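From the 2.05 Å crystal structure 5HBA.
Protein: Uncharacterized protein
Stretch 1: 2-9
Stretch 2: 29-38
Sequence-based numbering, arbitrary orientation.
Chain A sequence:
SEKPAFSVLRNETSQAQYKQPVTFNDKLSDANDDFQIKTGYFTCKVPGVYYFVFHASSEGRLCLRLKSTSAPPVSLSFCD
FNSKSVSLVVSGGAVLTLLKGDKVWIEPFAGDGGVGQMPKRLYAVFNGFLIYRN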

ATOM      1  N   GLU A   2      11.092   4.207  20.395  1.00 53.48           N
ATOM      2  CA  GLU A   2      10.562   2.926  19.933  1.00 49.75           C
ATOM      3  C   GLU A   2       9.050   2.822  20.133  1.00 50.32           C
ATOM      4  O   GLU A   2       8.536   3.110  21.216  1.00 53.84           O
ATOM      5  CB  GLU A   2      11.275   1.763  20.632  1.00 52.84           C
ATOM      6  CG  GLU A   2      10.751   0.368  20.274  1.00 49.62           C
ATOM      7  CD  GLU A   2       9.553  -0.054  21.113  1.00 50.82           C
ATOM      8  OE1 GLU A   2       9.566   0.172  22.345  1.00 54.84           O
ATOM      9  OE2 GLU A   2       8.586  -0.601  20.534  1.00 50.89           O
ATOM     10  N   LYS A   3       8.347   2.401  19.085  1.00 42.43           N
ATOM     11  CA  LYS A   3       6.911   2.132  19.165  1.00 43.81           C
ATOM     12  C   LYS A   3       6.568   0.900  18.314  1.00 36.97           C
ATOM     13  O   LYS A   3       7.446   0.377  17.619  1.00 38.25           O
ATOM     14  CB  LYS A   3       6.098   3.371  18.752  1.00 42.29           C
ATOM     15  CG  LYS A   3       6.420   3.948  17.386  1.00 40.62           C
ATOM     16  CD  LYS A   3       5.620   5.232  17.170  1.00 40.80           C
ATOM     17  CE  LYS A   3       6.085   5.980  15.936  1.00 47.33           C
ATOM     18  NZ  LYS A   3       5.295   7.219  15.728  1.00 43.46           N
ATOM     19  N   PRO A   4       5.317   0.402  18.399  1.00 33.06           N
ATOM     20  CA  PRO A   4       4.957  -0.751  17.563  1.00 31.88           C
ATOM     21  C   PRO A   4       5.175  -0.508  16.072  1.00 30.68           C
ATOM     22  O   PRO A   4       4.727   0.514  15.530  1.00 30.52           O
ATOM     23  CB  PRO A   4       3.462  -0.916  17.832  1.00 28.78           C
ATOM     24  CG  PRO A   4       3.295  -0.436  19.256  1.00 33.05           C
ATOM     25  CD  PRO A   4       4.258   0.717  19.386  1.00 35.12           C
ATOM     26  N   ALA A   5       5.857  -1.459  15.435  1.00 28.75           N
ATOM     27  CA  ALA A   5       6.147  -1.450  14.002  1.00 27.85           C
ATOM     28  C   ALA A   5       6.566  -2.862  13.640  1.00 31.46           C
ATOM     29  O   ALA A   5       7.515  -3.394  14.231  1.00 28.18           O
ATOM     30  CB  ALA A   5       7.287  -0.483  13.682  1.00 26.41           C
ATOM     31  N   PHE A   6       5.881  -3.466  12.672  1.00 26.83           N
ATOM     32  CA  PHE A   6       6.223  -4.824  12.263  1.00 24.16           C
ATOM     33  C   PHE A   6       6.168  -5.035  10.755  1.00 27.14           C
ATOM     34  O   PHE A   6       5.465  -4.322  10.023  1.00 25.44           O
ATOM     35  CB  PHE A   6       5.312  -5.849  12.950  1.00 25.51           C
ATOM     36  CG  PHE A   6       3.916  -5.882  12.393  1.00 23.96           C
ATOM     37  CD1 PHE A   6       3.609  -6.682  11.293  1.00 24.18           C
ATOM     38  CD2 PHE A   6       2.912  -5.120  12.966  1.00 27.12           C
ATOM     39  CE1 PHE A   6       2.323  -6.702  10.762  1.00 26.71           C
ATOM     40  CE2 PHE A   6       1.615  -5.136  12.448  1.00 26.41           C
ATOM     41  CZ  PHE A   6       1.322  -5.929  11.338  1.00 25.61           C
ATOM     42  N   SER A   7       6.903  -6.049  10.314  1.00 21.71           N
ATOM     43  CA  SER A   7       6.875  -6.500   8.938  1.00 23.94           C
ATOM     44  C   SER A   7       7.118  -8.002   8.959  1.00 25.88           C
ATOM     45  O   SER A   7       8.196  -8.467   9.385  1.00 25.20           O
ATOM     46  CB  SER A   7       7.961  -5.792   8.127  1.00 24.17           C
ATOM     47  OG  SER A   7       7.921  -6.207   6.777  1.00 24.71           O
ATOM     48  N   VAL A   8       6.117  -8.764   8.528  1.00 21.85           N
ATOM     49  CA  VAL A   8       6.209 -10.228   8.545  1.00 24.05           C
ATOM     50  C   VAL A   8       5.988 -10.812   7.154  1.00 24.63           C
ATOM     51  O   VAL A   8       5.188 -10.292   6.370  1.00 20.62           O
ATOM     52  CB  VAL A   8       5.215 -10.853   9.564  1.00 25.29           C
ATOM     53  CG1 VAL A   8       5.651 -10.521  10.986  1.00 21.49           C
ATOM     54  CG2 VAL A   8       3.787 -10.333   9.307  1.00 21.84           C
ATOM     55  N   LEU A   9       6.714 -11.889   6.853  1.00 22.94           N
ATOM     56  CA  LEU A   9       6.711 -12.483   5.518  1.00 23.08           C
ATOM     57  C   LEU A   9       6.252 -13.938   5.534  1.00 23.58           C
ATOM     58  O   LEU A   9       6.624 -14.719   6.417  1.00 21.22           O
ATOM     59  CB  LEU A   9       8.118 -12.385   4.910  1.00 23.01           C
ATOM     60  CG  LEU A   9       8.495 -13.210   3.672  1.00 22.96           C
ATOM     61  CD1 LEU A   9       7.753 -12.763   2.418  1.00 27.49           C
ATOM     62  CD2 LEU A   9      10.001 -13.158   3.446  1.00 23.88           C
ATOM     63  N   SER A  29      10.684  -7.359  10.920  1.00 30.68           N
ATOM     64  CA  SER A  29      10.721  -6.387  11.955  1.00 30.55           C
ATOM     65  C   SER A  29       9.578  -6.648  12.846  1.00 30.12           C
ATOM     66  O   SER A  29       8.599  -7.152  12.436  1.00 28.09           O
ATOM     67  CB  SER A  29      10.593  -5.002  11.391  1.00 27.99           C
ATOM     68  OG  SER A  29      11.680  -4.712  10.627  1.00 33.28           O
ATOM     69  N   ASP A  30       9.762  -6.312  14.097  1.00 30.04           N
ATOM     70  CA  ASP A  30       8.695  -6.263  15.076  1.00 32.31           C
ATOM     71  C   ASP A  30       9.133  -5.513  16.323  1.00 37.51           C
ATOM     72  O   ASP A  30       9.483  -6.091  17.318  1.00 30.60           O
ATOM     73  CB  ASP A  30       8.171  -7.650  15.394  1.00 34.33           C
ATOM     74  CG  ASP A  30       7.001  -7.635  16.332  1.00 32.55           C
ATOM     75  OD1 ASP A  30       6.564  -6.598  16.735  1.00 29.49           O
ATOM     76  OD2 ASP A  30       6.519  -8.679  16.662  1.00 36.20           O
ATOM     77  N   ALA A  31       9.115  -4.201  16.357  1.00 32.73           N
ATOM     78  CA  ALA A  31       9.760  -3.471  17.430  1.00 38.34           C
ATOM     79  C   ALA A  31       9.308  -3.740  18.868  1.00 43.46           C
ATOM     80  O   ALA A  31      10.117  -3.830  19.787  1.00 42.14           O
ATOM     81  CB  ALA A  31       9.733  -1.999  17.156  1.00 38.10           C
ATOM     82  N   ASN A  32       8.012  -3.868  19.055  1.00 38.89           N
ATOM     83  CA  ASN A  32       7.422  -4.019  20.369  1.00 39.14           C
ATOM     84  C   ASN A  32       7.039  -5.466  20.651  1.00 37.18           C
ATOM     85  O   ASN A  32       6.363  -5.739  21.639  1.00 41.69           O
ATOM     86  CB  ASN A  32       6.198  -3.112  20.486  1.00 38.13           C
ATOM     87  CG  ASN A  32       5.829  -2.815  21.915  1.00 41.60           C
ATOM     88  OD1 ASN A  32       6.697  -2.520  22.739  1.00 44.42           O
ATOM     89  ND2 ASN A  32       4.537  -2.899  22.226  1.00 39.18           N
ATOM     90  N   ASP A  33       7.481  -6.383  19.789  1.00 36.58           N
ATOM     91  CA  ASP A  33       7.121  -7.804  19.893  1.00 38.46           C
ATOM     92  C   ASP A  33       5.600  -7.974  19.981  1.00 39.35           C
ATOM     93  O   ASP A  33       5.079  -8.630  20.893  1.00 38.83           O
ATOM     94  CB  ASP A  33       7.828  -8.467  21.089  1.00 38.52           C
ATOM     95  CG  ASP A  33       7.724  -9.989  21.074  1.00 43.31           C
ATOM     96  OD1 ASP A  33       7.596 -10.584  19.981  1.00 40.02           O
ATOM     97  OD2 ASP A  33       7.775 -10.597  22.163  1.00 49.63           O
ATOM     98  N   ASP A  34       4.899  -7.369  19.023  1.00 35.54           N
ATOM     99  CA  ASP A  34       3.447  -7.347  19.016  1.00 33.43           C
ATOM    100  C   ASP A  34       2.844  -8.407  18.106  1.00 31.94           C
ATOM    101  O   ASP A  34       1.630  -8.633  18.131  1.00 31.64           O
ATOM    102  CB  ASP A  34       2.958  -5.985  18.526  1.00 38.58           C
ATOM    103  CG  ASP A  34       3.048  -4.910  19.585  1.00 39.41           C
ATOM    104  OD1 ASP A  34       2.842  -5.216  20.775  1.00 41.65           O
ATOM    105  OD2 ASP A  34       3.313  -3.748  19.218  1.00 45.07           O
ATOM    106  N   PHE A  35       3.676  -9.023  17.274  1.00 27.99           N
ATOM    107  CA  PHE A  35       3.179  -9.978  16.293  1.00 28.90           C
ATOM    108  C   PHE A  35       3.604 -11.421  16.575  1.00 30.93           C
ATOM    109  O   PHE A  35       4.783 -11.700  16.800  1.00 28.99           O
ATOM    110  CB  PHE A  35       3.639  -9.594  14.882  1.00 30.22           C
ATOM    111  CG  PHE A  35       2.710 -10.076  13.809  1.00 30.01           C
ATOM    112  CD1 PHE A  35       2.758 -11.395  13.372  1.00 28.51           C
ATOM    113  CD2 PHE A  35       1.769  -9.217  13.257  1.00 25.86           C
ATOM    114  CE1 PHE A  35       1.887 -11.846  12.398  1.00 27.91           C
ATOM    115  CE2 PHE A  35       0.894  -9.659  12.284  1.00 26.25           C
ATOM    116  CZ  PHE A  35       0.948 -10.976  11.857  1.00 25.88           C
ATOM    117  N   GLN A  36       2.644 -12.340  16.531  1.00 29.09           N
ATOM    118  CA  GLN A  36       2.956 -13.756  16.658  1.00 29.02           C
ATOM    119  C   GLN A  36       2.808 -14.432  15.300  1.00 28.06           C
ATOM    120  O   GLN A  36       1.690 -14.630  14.810  1.00 26.82           O
ATOM    121  CB  GLN A  36       2.055 -14.425  17.708  1.00 28.16           C
ATOM    122  CG  GLN A  36       2.427 -14.066  19.157  1.00 36.07           C
ATOM    123  CD  GLN A  36       1.542 -14.758  20.193  1.00 45.24           C
ATOM    124  OE1 GLN A  36       1.104 -15.895  19.995  1.00 46.51           O
ATOM    125  NE2 GLN A  36       1.265 -14.067  21.296  1.00 49.60           N
ATOM    126  N   ILE A  37       3.931 -14.793  14.688  1.00 24.85           N
ATOM    127  CA  ILE A  37       3.869 -15.311  13.330  1.00 26.75           C
ATOM    128  C   ILE A  37       3.235 -16.698  13.276  1.00 26.49           C
ATOM    129  O   ILE A  37       2.732 -17.104  12.232  1.00 25.15           O
ATOM    130  CB  ILE A  37       5.247 -15.319  12.623  1.00 24.83           C
ATOM    131  CG1 ILE A  37       6.246 -16.200  13.365  1.00 25.73           C
ATOM    132  CG2 ILE A  37       5.774 -13.895  12.458  1.00 24.98           C
ATOM    133  CD1 ILE A  37       7.586 -16.347  12.609  1.00 26.35           C
ATOM    134  N   LYS A  38       3.243 -17.421  14.394  1.00 23.86           N
ATOM    135  CA  LYS A  38       2.617 -18.744  14.435  1.00 23.62           C
ATOM    136  C   LYS A  38       1.089 -18.711  14.450  1.00 24.77           C
ATOM    137  O   LYS A  38       0.448 -19.688  14.068  1.00 26.51           O
ATOM    138  CB  LYS A  38       3.115 -19.557  15.640  1.00 31.02           C
ATOM    139  CG  LYS A  38       4.559 -20.003  15.552  1.00 29.96           C
ATOM    140  CD  LYS A  38       4.850 -21.035  16.653  1.00 33.94           C
ATOM    141  CE  LYS A  38       6.334 -21.148  16.950  1.00 39.78           C
ATOM    142  NZ  LYS A  38       6.568 -22.008  18.152  1.00 45.67           N
TER
HETATM  143  O   HOH W   1       5.840  -4.133  17.116  1.00 32.85           O

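Stretch 1 and stretch 2 pair as a short antiparallel sheet, and backbone hydrogen bonds hold it. Ser7 and Ser29 form a hydrogen-bonded pair that satisfies both partners twice. Ser7 N donates to Ser29 O at 2.9 Å, and Ser29 N donates to Ser7 O at 3.1 Å. A third bond, from Ala31 N to Ala5 O at 2.8 Å, lies beyond the non-hydrogen-bonded pair of Phe6 and Asp30. There the chains come close: Phe6 CA lies 3.3 Å from Ser29 O, and Asp30 CA lies 3.2 Å from Ala5 O, both as CA-H...O contacts.

The two serine side chains share one face of the sheet. They are buried, but each OG is hydrogen-bonded elsewhere in the structure. Phe6 and Asp30 point to the other face.

Asp30 organises the turn that follows. Its OD1 accepts from Asp34 N at 2.9 Å, and its OD2 accepts from Phe35 N at 2.9 Å. A carboxylate suits this place because it offers two acceptors to successive backbone amides. Within the type I turn, Asp33 N donates to Asp30 O at 3.2 Å.

Past the last direct backbone bond, water 1 bridges the stretches. It accepts from Ala5 N at 3.2 Å and from Asn32 N at 2.9 Å, so both amides are satisfied. Its oxygen also lies 2.6 Å from Asp30 OD1, within hydrogen-bonding reach.

Apolar side chains pack beside this polar network. The Phe6 and Phe35 rings meet obliquely, with Phe6 CE1 3.6 Å from Phe35 CD2. Val8 covers a face of Phe35, its CG2 4.0 Å from the centroid of that ring, and its CG1 reaches Ile37 CG2 at 3.7 Å. These side chains have no polar groups to satisfy, which suits the contact. Pro4 CB rests 3.2 Å from Asp34 OD2. In all, 595 Å² is buried, both sides summed.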